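Local coordinates for thioredoxin domain-containing protein (Aeropyrum pernix, PDB 3HA9), which is of unknown function but, as a thioredoxin-fold protein with a disulfide in a CxxC motif, probably acts as an oxidoreductase or antioxidant, at residues 42-47 with 133-138; 74-79 with 126-131; 22-27 with 112-117; 33-38 with 68-73. All coordinates share one frame; numbering follows the deposited sequence. Where two conformers were deposited one is given.

Contact 1: 42-47 with 133-138; sequences LWFMAA and YIVIMD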
loop_
_atom_site.group_PDB
_atom_site.type_symbol
_atom_site.label_atom_id
_atom_site.label_comp_id
_atom_site.label_asym_id
_atom_site.label_seq_id
_atom_site.Cartn_x
_atom_site.Cartn_y
_atom_site.Cartn_z
ATOM N N LEU A 42 -1.634 -1.430 -2.897
ATOM C CA LEU A 42 -1.020 -0.856 -1.706
ATOM C C LEU A 42 -0.376 0.457 -2.120
ATOM O O LEU A 42 0.495 0.476 -2.984
ATOM C CB LEU A 42 0.035 -1.798 -1.098
ATOM C CG LEU A 42 -0.402 -3.228 -0.786
ATOM C CD1 LEU A 42 0.725 -3.946 -0.012
ATOM C CD2 LEU A 42 -1.678 -3.229 0.037
ATOM N N TRP A 43 -0.838 1.561 -1.544
ATOM C CA TRP A 43 -0.299 2.856 -1.913
ATOM C C TRP A 43 0.448 3.427 -0.710
ATOM O O TRP A 43 -0.185 3.830 0.270
ATOM C CB TRP A 43 -1.436 3.790 -2.325
ATOM C CG TRP A 43 -0.943 5.171 -2.683
ATOM C CD1 TRP A 43 0.273 5.496 -3.218
ATOM C CD2 TRP A 43 -1.654 6.391 -2.524
ATOM N NE1 TRP A 43 0.365 6.854 -3.394
ATOM C CE2 TRP A 43 -0.807 7.430 -2.975
ATOM C CE3 TRP A 43 -2.922 6.718 -2.017
ATOM C CZ2 TRP A 43 -1.191 8.786 -2.952
ATOM C CZ3 TRP A 43 -3.312 8.087 -1.998
ATOM C CH2 TRP A 43 -2.444 9.095 -2.475
ATOM N N PHE A 44 1.785 3.447 -0.802
ATOM C CA PHE A 44 2.634 3.960 0.289
ATOM C C PHE A 44 2.807 5.443 0.073
ATOM O O PHE A 44 3.275 5.858 -0.985
ATOM C CB PHE A 44 3.990 3.254 0.266
ATOM C CG PHE A 44 3.909 1.803 0.658
ATOM C CD1 PHE A 44 4.129 1.433 1.991
ATOM C CD2 PHE A 44 3.565 0.813 -0.285
ATOM C CE1 PHE A 44 4.041 0.093 2.382
ATOM C CE2 PHE A 44 3.470 -0.540 0.096
ATOM C CZ PHE A 44 3.694 -0.897 1.407
ATOM N N MET A 45 2.398 6.233 1.065
ATOM C CA MET A 45 2.292 7.685 0.869
ATOM C C MET A 45 2.516 8.460 2.164
ATOM O O MET A 45 2.792 7.868 3.210
ATOM C CB MET A 45 0.958 8.050 0.180
ATOM C CG MET A 45 -0.321 7.404 0.778
ATOM S SD MET A 45 -0.801 7.968 2.433
ATOM C CE MET A 45 -1.424 9.586 2.030
ATOM N N ALA A 46 2.430 9.783 2.066
ATOM C CA ALA A 46 2.509 10.689 3.221
ATOM C C ALA A 46 1.620 11.864 2.898
ATOM O O ALA A 46 1.473 12.230 1.718
ATOM C CB ALA A 46 3.963 11.150 3.446
ATOM N N ALA A 47 1.021 12.456 3.927
ATOM C CA ALA A 47 0.019 13.497 3.703
ATOM C C ALA A 47 0.610 14.763 3.087
ATOM O O ALA A 47 -0.087 15.500 2.394
ATOM C CB ALA A 47 -0.718 13.809 4.989
ATOM N N TYR A 133 4.510 5.453 -3.664
ATOM C CA TYR A 133 4.959 4.173 -4.201
ATOM C C TYR A 133 3.788 3.225 -4.221
ATOM O O TYR A 133 3.019 3.169 -3.273
ATOM C CB TYR A 133 6.099 3.618 -3.314
ATOM C CG TYR A 133 6.778 2.361 -3.846
ATOM C CD1 TYR A 133 7.852 2.449 -4.738
ATOM C CD2 TYR A 133 6.361 1.090 -3.425
ATOM C CE1 TYR A 133 8.475 1.302 -5.212
ATOM C CE2 TYR A 133 6.975 -0.079 -3.914
ATOM C CZ TYR A 133 8.035 0.048 -4.797
ATOM O OH TYR A 133 8.649 -1.077 -5.287
ATOM N N ILE A 134 3.669 2.469 -5.309
ATOM C CA ILE A 134 2.497 1.644 -5.576
ATOM C C ILE A 134 2.922 0.181 -5.687
ATOM O O ILE A 134 3.902 -0.129 -6.372
ATOM C CB ILE A 134 1.834 2.110 -6.915
ATOM C CG1 ILE A 134 1.107 3.457 -6.728
ATOM C CG2 ILE A 134 0.910 1.029 -7.512
ATOM C CD1 ILE A 134 -0.216 3.352 -5.975
ATOM N N VAL A 135 2.236 -0.704 -4.967
ATOM C CA VAL A 135 2.330 -2.159 -5.212
ATOM C C VAL A 135 0.949 -2.676 -5.621
ATOM O O VAL A 135 -0.026 -2.510 -4.880
ATOM C CB VAL A 135 2.812 -2.923 -3.958
ATOM C CG1 VAL A 135 2.948 -4.437 -4.254
ATOM C CG2 VAL A 135 4.139 -2.363 -3.490
ATOM N N ILE A 136 0.862 -3.308 -6.791
ATOM C CA ILE A 136 -0.404 -3.918 -7.226
ATOM C C ILE A 136 -0.265 -5.434 -7.180
ATOM O O ILE A 136 0.688 -5.977 -7.744
ATOM C CB ILE A 136 -0.803 -3.479 -8.643
ATOM C CG1 ILE A 136 -0.862 -1.952 -8.714
ATOM C CG2 ILE A 136 -2.160 -4.105 -9.036
ATOM C CD1 ILE A 136 -1.068 -1.401 -10.126
ATOM N N MET A 137 -1.195 -6.089 -6.479
ATOM C CA MET A 137 -1.190 -7.547 -6.313
ATOM C C MET A 137 -2.556 -8.130 -6.675
ATOM O O MET A 137 -3.572 -7.449 -6.566
ATOM C CB MET A 137 -0.906 -7.918 -4.852
ATOM C CG MET A 137 0.557 -8.027 -4.465
ATOM S SD MET A 137 0.779 -8.134 -2.642
ATOM C CE MET A 137 -0.828 -8.193 -2.146
ATOM N N ASP A 138 -2.572 -9.399 -7.082
ATOM C CA ASP A 138 -3.826 -10.149 -7.188
ATOM C C ASP A 138 -4.061 -10.958 -5.902
ATOM O O ASP A 138 -3.255 -10.897 -4.987
ATOM C CB ASP A 138 -3.854 -11.018 -8.452
ATOM C CG ASP A 138 -2.821 -12.146 -8.427
ATOM O OD1 ASP A 138 -2.319 -12.522 -7.345
ATOM O OD2 ASP A 138 -2.518 -12.658 -9.518
#
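The carbonyl oxygen of Tyr133 is gripped by several groups of strand 42-45. Its hydrogen bond comes from Phe44 N, with Phe44 N to Tyr133 O at 2.8 Å. A weaker C-H contact adds to this, the CA-H of Trp43 facing the same oxygen. Trp43 CD1 lies beside it, 3.6 Å from Tyr133 O, which sits at the indole edge near the ring plane, and the CD2 edge of Phe44 lies beside it as well. The return bond, Tyr133 N to Phe44 O, measures 3.0 Å. Leu42 and Val135 form a second such pair, in which the N-H of Val135 meets Leu42 O almost straight (172° at the hydrogen). Between them Trp43 and Ile134 make the non-hydrogen-bonded pair, CA to CA 4.8 Å. This alternation, with strand directions 167° apart, marks an antiparallel pairing in the mixed thioredoxin-fold sheet, where central strand 39-45, parallel to 69-75 on its other side, meets 133-138.

Trp43 and Ile134 share one face of the sheet, where Ile134 CD1 reaches to 3.5 Å from Trp43 CD1. Trp43 holds CG anti to the backbone N (chi1 178°), and Met45 CG sits 3.6 Å above the plane, over the centre of its indole. NE1 of Trp43 is bonded to Asp132 OD1, and helix 52-65 packs on the ring through Cys52, Met55 and Leu59. On the other face lie Leu42, Phe44, Tyr133 and Val135; there CB meets CB within each cross-strand pair, and Phe44 CE2 lies 4.1 Å from Val135 CG2.

Contact 2: 74-79 with 126-131; sequences IDFWTA and FNVRSI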
loop_
_atom_site.group_PDB
_atom_site.type_symbol
_atom_site.label_atom_id
_atom_site.label_comp_id
_atom_site.label_asym_id
_atom_site.label_seq_id
_atom_site.Cartn_x
_atom_site.Cartn_y
_atom_site.Cartn_z
ATOM N N ILE A 74 -1.538 3.641 2.654
ATOM C CA ILE A 74 -0.616 3.288 3.739
ATOM C C ILE A 74 0.242 4.509 4.006
ATOM O O ILE A 74 1.146 4.798 3.227
ATOM C CB ILE A 74 0.296 2.086 3.398
ATOM C CG1 ILE A 74 -0.538 0.841 3.129
ATOM C CG2 ILE A 74 1.293 1.833 4.572
ATOM C CD1 ILE A 74 0.249 -0.373 2.552
ATOM N N ASP A 75 -0.042 5.216 5.099
ATOM C CA ASP A 75 0.752 6.392 5.442
ATOM C C ASP A 75 1.853 5.878 6.339
ATOM O O ASP A 75 1.579 5.421 7.457
ATOM C CB ASP A 75 -0.116 7.436 6.172
ATOM C CG ASP A 75 0.627 8.744 6.451
ATOM O OD1 ASP A 75 1.871 8.748 6.494
ATOM O OD2 ASP A 75 -0.055 9.784 6.628
ATOM N N PHE A 76 3.093 5.934 5.845
ATOM C CA PHE A 76 4.218 5.428 6.617
ATOM C C PHE A 76 5.015 6.547 7.262
ATOM O O PHE A 76 6.094 6.304 7.828
ATOM C CB PHE A 76 5.108 4.473 5.771
ATOM C CG PHE A 76 5.882 5.140 4.649
ATOM C CD1 PHE A 76 7.194 5.597 4.852
ATOM C CD2 PHE A 76 5.331 5.232 3.377
ATOM C CE1 PHE A 76 7.936 6.156 3.803
ATOM C CE2 PHE A 76 6.057 5.788 2.318
ATOM C CZ PHE A 76 7.368 6.243 2.536
ATOM N N TRP A 77 4.491 7.778 7.196
ATOM C CA TRP A 77 5.224 8.916 7.738
ATOM C C TRP A 77 4.914 9.044 9.240
ATOM O O TRP A 77 4.252 9.977 9.693
ATOM C CB TRP A 77 4.930 10.197 6.936
ATOM C CG TRP A 77 6.016 11.223 7.136
ATOM C CD1 TRP A 77 5.978 12.302 7.961
ATOM C CD2 TRP A 77 7.310 11.210 6.538
ATOM N NE1 TRP A 77 7.167 12.993 7.890
ATOM C CE2 TRP A 77 8.000 12.343 7.018
ATOM C CE3 TRP A 77 7.945 10.369 5.611
ATOM C CZ2 TRP A 77 9.307 12.640 6.635
ATOM C CZ3 TRP A 77 9.257 10.676 5.219
ATOM C CH2 TRP A 77 9.914 11.809 5.736
ATOM N N THR A 78 5.394 8.057 9.996
ATOM C CA THR A 78 5.100 7.928 11.413
ATOM C C THR A 78 6.381 8.008 12.234
ATOM O O THR A 78 7.474 7.773 11.708
ATOM C CB THR A 78 4.477 6.538 11.719
ATOM O OG1 THR A 78 5.405 5.501 11.347
ATOM C CG2 THR A 78 3.162 6.350 10.970
ATOM N N ALA A 79 6.242 8.314 13.526
ATOM C CA ALA A 79 7.421 8.448 14.387
ATOM C C ALA A 79 8.296 7.197 14.339
ATOM O O ALA A 79 9.527 7.295 14.283
ATOM C CB ALA A 79 7.002 8.763 15.817
ATOM N N PHE A 126 8.025 -4.418 1.538
ATOM C CA PHE A 126 7.766 -4.191 0.119
ATOM C C PHE A 126 8.840 -3.371 -0.585
ATOM O O PHE A 126 8.646 -2.925 -1.717
ATOM C CB PHE A 126 6.370 -3.594 -0.062
ATOM C CG PHE A 126 5.289 -4.604 0.181
ATOM C CD1 PHE A 126 4.972 -5.533 -0.801
ATOM C CD2 PHE A 126 4.649 -4.672 1.408
ATOM C CE1 PHE A 126 4.005 -6.502 -0.566
ATOM C CE2 PHE A 126 3.669 -5.627 1.636
ATOM C CZ PHE A 126 3.356 -6.533 0.651
ATOM N N ASN A 127 9.980 -3.203 0.070
ATOM C CA ASN A 127 11.114 -2.542 -0.588
ATOM C C ASN A 127 10.708 -1.183 -1.157
ATOM O O ASN A 127 11.038 -0.825 -2.298
ATOM C CB ASN A 127 11.705 -3.480 -1.656
ATOM C CG ASN A 127 12.016 -4.847 -1.086
ATOM O OD1 ASN A 127 12.498 -4.960 0.040
ATOM N ND2 ASN A 127 11.736 -5.888 -1.853
ATOM N N VAL A 128 10.004 -0.426 -0.332
ATOM C CA VAL A 128 9.367 0.831 -0.769
ATOM C C VAL A 128 10.436 1.889 -1.042
ATOM O O VAL A 128 11.285 2.162 -0.184
ATOM C CB VAL A 128 8.374 1.300 0.282
ATOM C CG1 VAL A 128 7.808 2.665 -0.057
ATOM C CG2 VAL A 128 7.238 0.254 0.409
ATOM N N ARG A 129 10.376 2.478 -2.232
ATOM C CA ARG A 129 11.464 3.331 -2.736
ATOM C C ARG A 129 11.203 4.839 -2.619
ATOM O O ARG A 129 12.092 5.636 -2.902
ATOM C CB ARG A 129 11.752 2.981 -4.214
ATOM C CG ARG A 129 12.229 1.550 -4.436
ATOM C CD ARG A 129 12.708 1.377 -5.871
ATOM N NE ARG A 129 14.097 1.811 -6.025
ATOM C CZ ARG A 129 15.145 1.066 -5.669
ATOM N NH1 ARG A 129 14.964 -0.144 -5.153
ATOM N NH2 ARG A 129 16.379 1.515 -5.850
ATOM N N SER A 130 9.998 5.235 -2.204
ATOM C CA SER A 130 9.632 6.675 -2.163
ATOM C C SER A 130 8.376 6.881 -1.338
ATOM O O SER A 130 7.773 5.903 -0.874
ATOM C CB SER A 130 9.372 7.194 -3.583
ATOM O OG SER A 130 8.116 6.710 -4.066
ATOM N N ILE A 131 7.992 8.143 -1.153
ATOM C CA ILE A 131 6.750 8.473 -0.444
ATOM C C ILE A 131 5.520 8.529 -1.362
ATOM O O ILE A 131 4.480 9.043 -0.971
ATOM C CB ILE A 131 6.883 9.813 0.340
ATOM C CG1 ILE A 131 7.197 10.957 -0.621
ATOM C CG2 ILE A 131 7.955 9.689 1.431
ATOM C CD1 ILE A 131 7.189 12.337 0.039
#
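Phe76 and Ile131 supply most of the apolar contact between the end of strand 69-75 and the loop that follows helix 121-125. Phe76 CZ lies 3.7 Å from Ile131 CG2, and the two side chains cross at about a right angle. The CG2 methyl of Ile131 has a second aromatic neighbour, with Trp77 CZ3 at 4.1 Å from Ile131 CG2, so this one branch touches two rings in succession. Phe76 CE2 also reaches Val128 CG1, at 4.3 Å. The first torsion of Phe76 (chi1 69°) sets CG between the backbone N and the carbonyl carbon, starting the ring off toward the loop, and Val123 of helix 121-125 packs against it too.

The loop 126-131 leads into strand 133-138 and passes close to the CxxC disulfide, probably the redox site as in thioredoxins, since Ile131 also touches Trp48 and Cys49, which is disulfide-bonded to Cys52.

Polar contact between the segments is limited to C-H groups facing a carbonyl: Ser130 O stands at the edge of the Phe76 ring, near its plane, 3.5 Å from Phe76 CZ. No hydrogen bond joins the two segments.

Hydrogen bonds in and around 74-79 instead shape the presenting chain. Trp77 N donates to Asp75 OD1 at 2.9 Å, an Asx turn in which the oxygen is met nearly along its C-O bond. Trp77 is the centre of an inverse gamma turn, and its NE1 is held by Pro93 O. Thr78 then caps the following helix, its OG1 accepting from Ala81 N.

Contact 3: 22-27 with 112-117; sequences LTTIDG and SWIMVM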
loop_
_atom_site.group_PDB
_atom_site.type_symbol
_atom_site.label_atom_id
_atom_site.label_comp_id
_atom_site.label_asym_id
_atom_site.label_seq_id
_atom_site.Cartn_x
_atom_site.Cartn_y
_atom_site.Cartn_z
ATOM N N LEU A 22 -1.658 -5.901 8.054
ATOM C CA LEU A 22 -1.730 -4.449 8.066
ATOM C C LEU A 22 -2.498 -4.018 9.306
ATOM O O LEU A 22 -3.423 -4.706 9.710
ATOM C CB LEU A 22 -2.491 -3.962 6.833
ATOM C CG LEU A 22 -2.101 -4.530 5.464
ATOM C CD1 LEU A 22 -3.336 -4.694 4.592
ATOM C CD2 LEU A 22 -1.102 -3.625 4.805
ATOM N N THR A 23 -2.108 -2.890 9.899
ATOM C CA THR A 23 -2.849 -2.279 11.012
ATOM C C THR A 23 -3.602 -1.063 10.489
ATOM O O THR A 23 -2.969 -0.093 10.048
ATOM C CB THR A 23 -1.909 -1.790 12.148
ATOM O OG1 THR A 23 -0.994 -0.804 11.639
ATOM C CG2 THR A 23 -1.127 -2.942 12.755
ATOM N N THR A 24 -4.932 -1.094 10.521
ATOM C CA THR A 24 -5.697 0.059 10.027
ATOM C C THR A 24 -5.552 1.263 10.959
ATOM O O THR A 24 -5.104 1.121 12.100
ATOM C CB THR A 24 -7.190 -0.246 9.801
ATOM O OG1 THR A 24 -7.861 -0.371 11.064
ATOM C CG2 THR A 24 -7.365 -1.502 8.958
ATOM N N ILE A 25 -5.938 2.437 10.468
ATOM C CA ILE A 25 -5.781 3.704 11.202
ATOM C C ILE A 25 -6.518 3.652 12.542
ATOM O O ILE A 25 -6.160 4.356 13.502
ATOM C CB ILE A 25 -6.240 4.908 10.332
ATOM C CG1 ILE A 25 -5.850 6.248 10.986
ATOM C CG2 ILE A 25 -7.746 4.794 9.939
ATOM C CD1 ILE A 25 -6.182 7.473 10.162
ATOM N N ASP A 26 -7.524 2.783 12.598
ATOM C CA ASP A 26 -8.329 2.582 13.792
ATOM C C ASP A 26 -7.774 1.492 14.713
ATOM O O ASP A 26 -8.281 1.289 15.826
ATOM C CB ASP A 26 -9.769 2.292 13.377
ATOM C CG ASP A 26 -10.430 3.496 12.724
ATOM O OD1 ASP A 26 -10.356 4.592 13.312
ATOM O OD2 ASP A 26 -11.024 3.358 11.635
ATOM N N GLY A 27 -6.727 0.809 14.251
ATOM C CA GLY A 27 -6.015 -0.181 15.058
ATOM C C GLY A 27 -6.407 -1.630 14.829
ATOM O O GLY A 27 -5.979 -2.502 15.578
ATOM N N SER A 112 -14.289 4.847 0.381
ATOM C CA SER A 112 -14.278 3.396 0.424
ATOM C C SER A 112 -12.899 2.791 0.755
ATOM O O SER A 112 -12.812 1.610 1.088
ATOM C CB SER A 112 -14.807 2.804 -0.893
ATOM O OG SER A 112 -13.834 2.878 -1.923
ATOM N N TRP A 113 -11.828 3.579 0.662
ATOM C CA TRP A 113 -10.469 3.039 0.853
ATOM C C TRP A 113 -10.161 2.637 2.278
ATOM O O TRP A 113 -10.594 3.279 3.220
ATOM C CB TRP A 113 -9.415 4.054 0.423
ATOM C CG TRP A 113 -9.456 4.432 -0.991
ATOM C CD1 TRP A 113 -10.189 3.839 -1.990
ATOM C CD2 TRP A 113 -8.707 5.471 -1.610
ATOM N NE1 TRP A 113 -9.947 4.462 -3.187
ATOM C CE2 TRP A 113 -9.036 5.464 -2.987
ATOM C CE3 TRP A 113 -7.784 6.425 -1.135
ATOM C CZ2 TRP A 113 -8.490 6.365 -3.889
ATOM C CZ3 TRP A 113 -7.233 7.329 -2.047
ATOM C CH2 TRP A 113 -7.586 7.288 -3.405
ATOM N N ILE A 114 -9.353 1.592 2.434
ATOM C CA ILE A 114 -8.842 1.212 3.746
ATOM C C ILE A 114 -7.665 2.143 4.048
ATOM O O ILE A 114 -6.863 2.404 3.171
ATOM C CB ILE A 114 -8.398 -0.279 3.717
ATOM C CG1 ILE A 114 -9.584 -1.181 3.323
ATOM C CG2 ILE A 114 -7.768 -0.724 5.053
ATOM C CD1 ILE A 114 -9.196 -2.637 3.065
ATOM N N MET A 115 -7.577 2.651 5.270
ATOM C CA MET A 115 -6.475 3.537 5.662
ATOM C C MET A 115 -5.605 2.816 6.706
ATOM O O MET A 115 -6.101 2.245 7.680
ATOM C CB MET A 115 -6.988 4.891 6.197
ATOM C CG MET A 115 -7.521 5.902 5.113
ATOM S SD MET A 115 -8.294 7.358 5.878
ATOM C CE MET A 115 -9.915 6.762 6.274
ATOM N N VAL A 116 -4.296 2.830 6.487
ATOM C CA VAL A 116 -3.354 2.095 7.327
ATOM C C VAL A 116 -2.212 3.041 7.641
ATOM O O VAL A 116 -1.831 3.827 6.790
ATOM C CB VAL A 116 -2.798 0.845 6.552
ATOM C CG1 VAL A 116 -1.575 0.261 7.198
ATOM C CG2 VAL A 116 -3.881 -0.235 6.438
ATOM N N MET A 117 -1.696 3.001 8.863
ATOM C CA MET A 117 -0.457 3.720 9.159
ATOM C C MET A 117 0.617 2.672 9.447
ATOM O O MET A 117 0.352 1.676 10.153
ATOM C CB MET A 117 -0.645 4.731 10.307
ATOM C CG MET A 117 -1.680 5.868 10.033
ATOM S SD MET A 117 -1.560 7.354 11.100
ATOM C CE MET A 117 -0.426 8.334 10.100
HETATM O O HOH W 1 0.224 -1.353 9.186
HETATM O O HOH W 2 -0.340 1.844 12.954
#
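Val116 and Leu22 meet at the buried end of the contact, with Leu22 CB 4.0 Å from Val116 CG2. The other methyl of the valine, CG1, is anti to the backbone N and lies 3.2 Å from Thr23 O, with Val116 CG1 against the incoming backbone. Further along, Thr24 CG2 and Ile114 CG2 touch at an angle. Ile25 and Met115 lie side by side and point the same way, Ile25 CG2 being 3.8 Å from Met115 CB. Ile25 holds CG1 anti to the backbone N (chi1 -170°), which carries CG1 to 4.3 Å from Met117 CG. Phe101 of helix 98-108 packs on Ile25, Met115 and Met117 alike.

Nearer the backbone, the segments run almost perpendicular (88°) and meet in a single bridge, Thr24 with Val116, rather than in an extended pairing. Met115 O is its main acceptor. Ile25 N donates to Met115 O at 2.8 Å from well above the carbonyl plane (36°), and the CA-H of Thr24 faces the same oxygen with Thr24 CA to Met115 O at 3.2 Å. Both residues open a type I turn, Thr24 to Gly27, closed by Gly27 N to Thr24 O.

At the outer edge, water 1 accepts from Thr23 N at 2.9 Å and donates to Met117 O. Water 2 also donates to Met117 O; its link to Thr23 OG1 rests on one of two deposited conformers and is doubtful. With one direct hydrogen bond, the attachment of this turn to the outermost strand 114-117 of the thioredoxin-fold sheet rests mainly on apolar packing, supplemented by solvent.

Contact 4: 33-38 with 68-73; sequences NNVGGD and EISVIA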
loop_
_atom_site.group_PDB
_atom_site.type_symbol
_atom_site.label_atom_id
_atom_site.label_comp_id
_atom_site.label_asym_id
_atom_site.label_seq_id
_atom_site.Cartn_x
_atom_site.Cartn_y
_atom_site.Cartn_z
ATOM N N ASN A 33 -7.193 -11.589 2.971
ATOM C CA ASN A 33 -8.503 -12.236 3.156
ATOM C C ASN A 33 -9.616 -11.259 3.503
ATOM O O ASN A 33 -10.767 -11.456 3.112
ATOM C CB ASN A 33 -8.438 -13.286 4.270
ATOM C CG ASN A 33 -7.562 -14.458 3.921
ATOM O OD1 ASN A 33 -8.054 -15.514 3.511
ATOM N ND2 ASN A 33 -6.251 -14.289 4.080
ATOM N N ASN A 34 -9.268 -10.217 4.254
ATOM C CA ASN A 34 -10.230 -9.212 4.685
ATOM C C ASN A 34 -10.501 -8.136 3.629
ATOM O O ASN A 34 -11.378 -7.282 3.819
ATOM C CB ASN A 34 -9.775 -8.566 6.001
ATOM N N VAL A 35 -9.766 -8.181 2.517
ATOM C CA VAL A 35 -9.895 -7.160 1.466
ATOM C C VAL A 35 -10.817 -7.658 0.351
ATOM O O VAL A 35 -10.685 -8.791 -0.106
ATOM C CB VAL A 35 -8.513 -6.740 0.900
ATOM C CG1 VAL A 35 -8.655 -5.601 -0.111
ATOM C CG2 VAL A 35 -7.584 -6.318 2.030
ATOM N N GLY A 36 -11.737 -6.800 -0.082
ATOM C CA GLY A 36 -12.797 -7.193 -1.009
ATOM C C GLY A 36 -12.473 -7.428 -2.475
ATOM O O GLY A 36 -13.037 -8.330 -3.081
ATOM N N GLY A 37 -11.578 -6.636 -3.062
ATOM C CA GLY A 37 -11.418 -6.649 -4.529
ATOM C C GLY A 37 -10.842 -7.906 -5.182
ATOM O O GLY A 37 -10.543 -8.886 -4.508
ATOM N N ASP A 38 -10.694 -7.887 -6.505
ATOM C CA ASP A 38 -9.852 -8.873 -7.191
ATOM C C ASP A 38 -8.409 -8.368 -7.277
ATOM O O ASP A 38 -7.464 -9.148 -7.383
ATOM C CB ASP A 38 -10.377 -9.159 -8.598
ATOM C CG ASP A 38 -11.549 -10.126 -8.604
ATOM O OD1 ASP A 38 -11.745 -10.858 -7.603
ATOM O OD2 ASP A 38 -12.279 -10.154 -9.620
ATOM N N GLU A 68 -13.608 -3.910 -8.963
ATOM C CA GLU A 68 -12.820 -5.000 -8.405
ATOM C C GLU A 68 -11.490 -4.553 -7.796
ATOM O O GLU A 68 -10.766 -5.361 -7.243
ATOM C CB GLU A 68 -12.625 -6.135 -9.416
ATOM C CG GLU A 68 -13.842 -7.044 -9.544
ATOM C CD GLU A 68 -14.323 -7.606 -8.200
ATOM O OE1 GLU A 68 -13.477 -7.991 -7.353
ATOM O OE2 GLU A 68 -15.552 -7.665 -7.995
ATOM N N ILE A 69 -11.180 -3.268 -7.891
ATOM C CA ILE A 69 -9.984 -2.723 -7.232
ATOM C C ILE A 69 -10.268 -2.315 -5.782
ATOM O O ILE A 69 -11.273 -1.636 -5.498
ATOM C CB ILE A 69 -9.433 -1.485 -7.972
ATOM C CG1 ILE A 69 -8.892 -1.881 -9.339
ATOM C CG2 ILE A 69 -8.355 -0.758 -7.118
ATOM C CD1 ILE A 69 -8.577 -0.692 -10.204
ATOM N N SER A 70 -9.374 -2.710 -4.874
ATOM C CA SER A 70 -9.395 -2.184 -3.508
ATOM C C SER A 70 -8.107 -1.440 -3.255
ATOM O O SER A 70 -7.039 -2.034 -3.342
ATOM C CB SER A 70 -9.553 -3.307 -2.481
ATOM O OG SER A 70 -10.852 -3.896 -2.559
ATOM N N VAL A 71 -8.208 -0.147 -2.961
ATOM C CA VAL A 71 -7.040 0.663 -2.596
ATOM C C VAL A 71 -6.820 0.640 -1.083
ATOM O O VAL A 71 -7.761 0.865 -0.281
ATOM C CB VAL A 71 -7.186 2.143 -3.086
ATOM C CG1 VAL A 71 -6.063 3.034 -2.507
ATOM C CG2 VAL A 71 -7.220 2.192 -4.620
ATOM N N ILE A 72 -5.585 0.356 -0.688
ATOM C CA ILE A 72 -5.188 0.473 0.710
ATOM C C ILE A 72 -4.177 1.628 0.803
ATOM O O ILE A 72 -3.074 1.520 0.260
ATOM C CB ILE A 72 -4.603 -0.840 1.266
ATOM C CG1 ILE A 72 -5.594 -2.006 1.006
ATOM C CG2 ILE A 72 -4.248 -0.671 2.739
ATOM C CD1 ILE A 72 -5.166 -3.375 1.526
ATOM N N ALA A 73 -4.584 2.734 1.440
ATOM C CA ALA A 73 -3.710 3.901 1.618
ATOM C C ALA A 73 -2.861 3.667 2.841
ATOM O O ALA A 73 -3.394 3.494 3.933
ATOM C CB ALA A 73 -4.521 5.192 1.760
#
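Val35 CG1 presses against Ser70 CB at 3.4 Å, closer than usual carbon packing, while its other methyl, CG2, meets Ile72 CD1 tip to tip at 3.8 Å. Val35 CG1 is anti to the backbone N (chi1 -176°), the position from which it reaches the serine. Beside this pair, Gly37 brings its CA to 3.1 Å from Glu68 O, an approach that depends on its having no side chain, since a CB would collide with Glu68 O and Ser70 OG. Gly37 N makes a weak hydrogen bond to Ser70 OG at 2.9 Å.

The outer side is different in kind. Asp38 N reaches Glu68 O in a bent, weak hydrogen bond, but the two acidic side chains cross obliquely with carboxylate planes 38° apart, and Asp38 OD2 lies 3.4 Å from Glu68 OE1. Two such acceptors would be expected to repel, and one might take up a proton more readily than usual. Asp38 is solvent-exposed and Glu68 partly so.

In the thioredoxin fold this is the loop leading into central strand 39-45, beside the start of its parallel neighbour 69-75. Lys139 NZ donates hydrogen bonds to Val35 O and Gly37 O, while helix 52-65 packs behind Ile69 and Val71.

All four contacts border one sheet; contact 3 reaches it through 114-117, the neighbour of 69-75. Contact 1 is the buried core, about 3 Å from the chain's centre, and is held by regular backbone pairing. Contacts 2, 3 and 4 are only partly buried, centred 9 to 11 Å out. Contacts 2 and 4 use opposite ends of strand 69-75, their centres about 19 Å apart: the first is apolar and near the disulfide, the second combines a close apolar spot with weak polar bonds and facing acids. Contact 3 combines apolar packing with one direct bond and bridging water. Backbone bonds such as Trp43 O to Ile74 N and Val116 N to Ala73 O connect these places across the sheet.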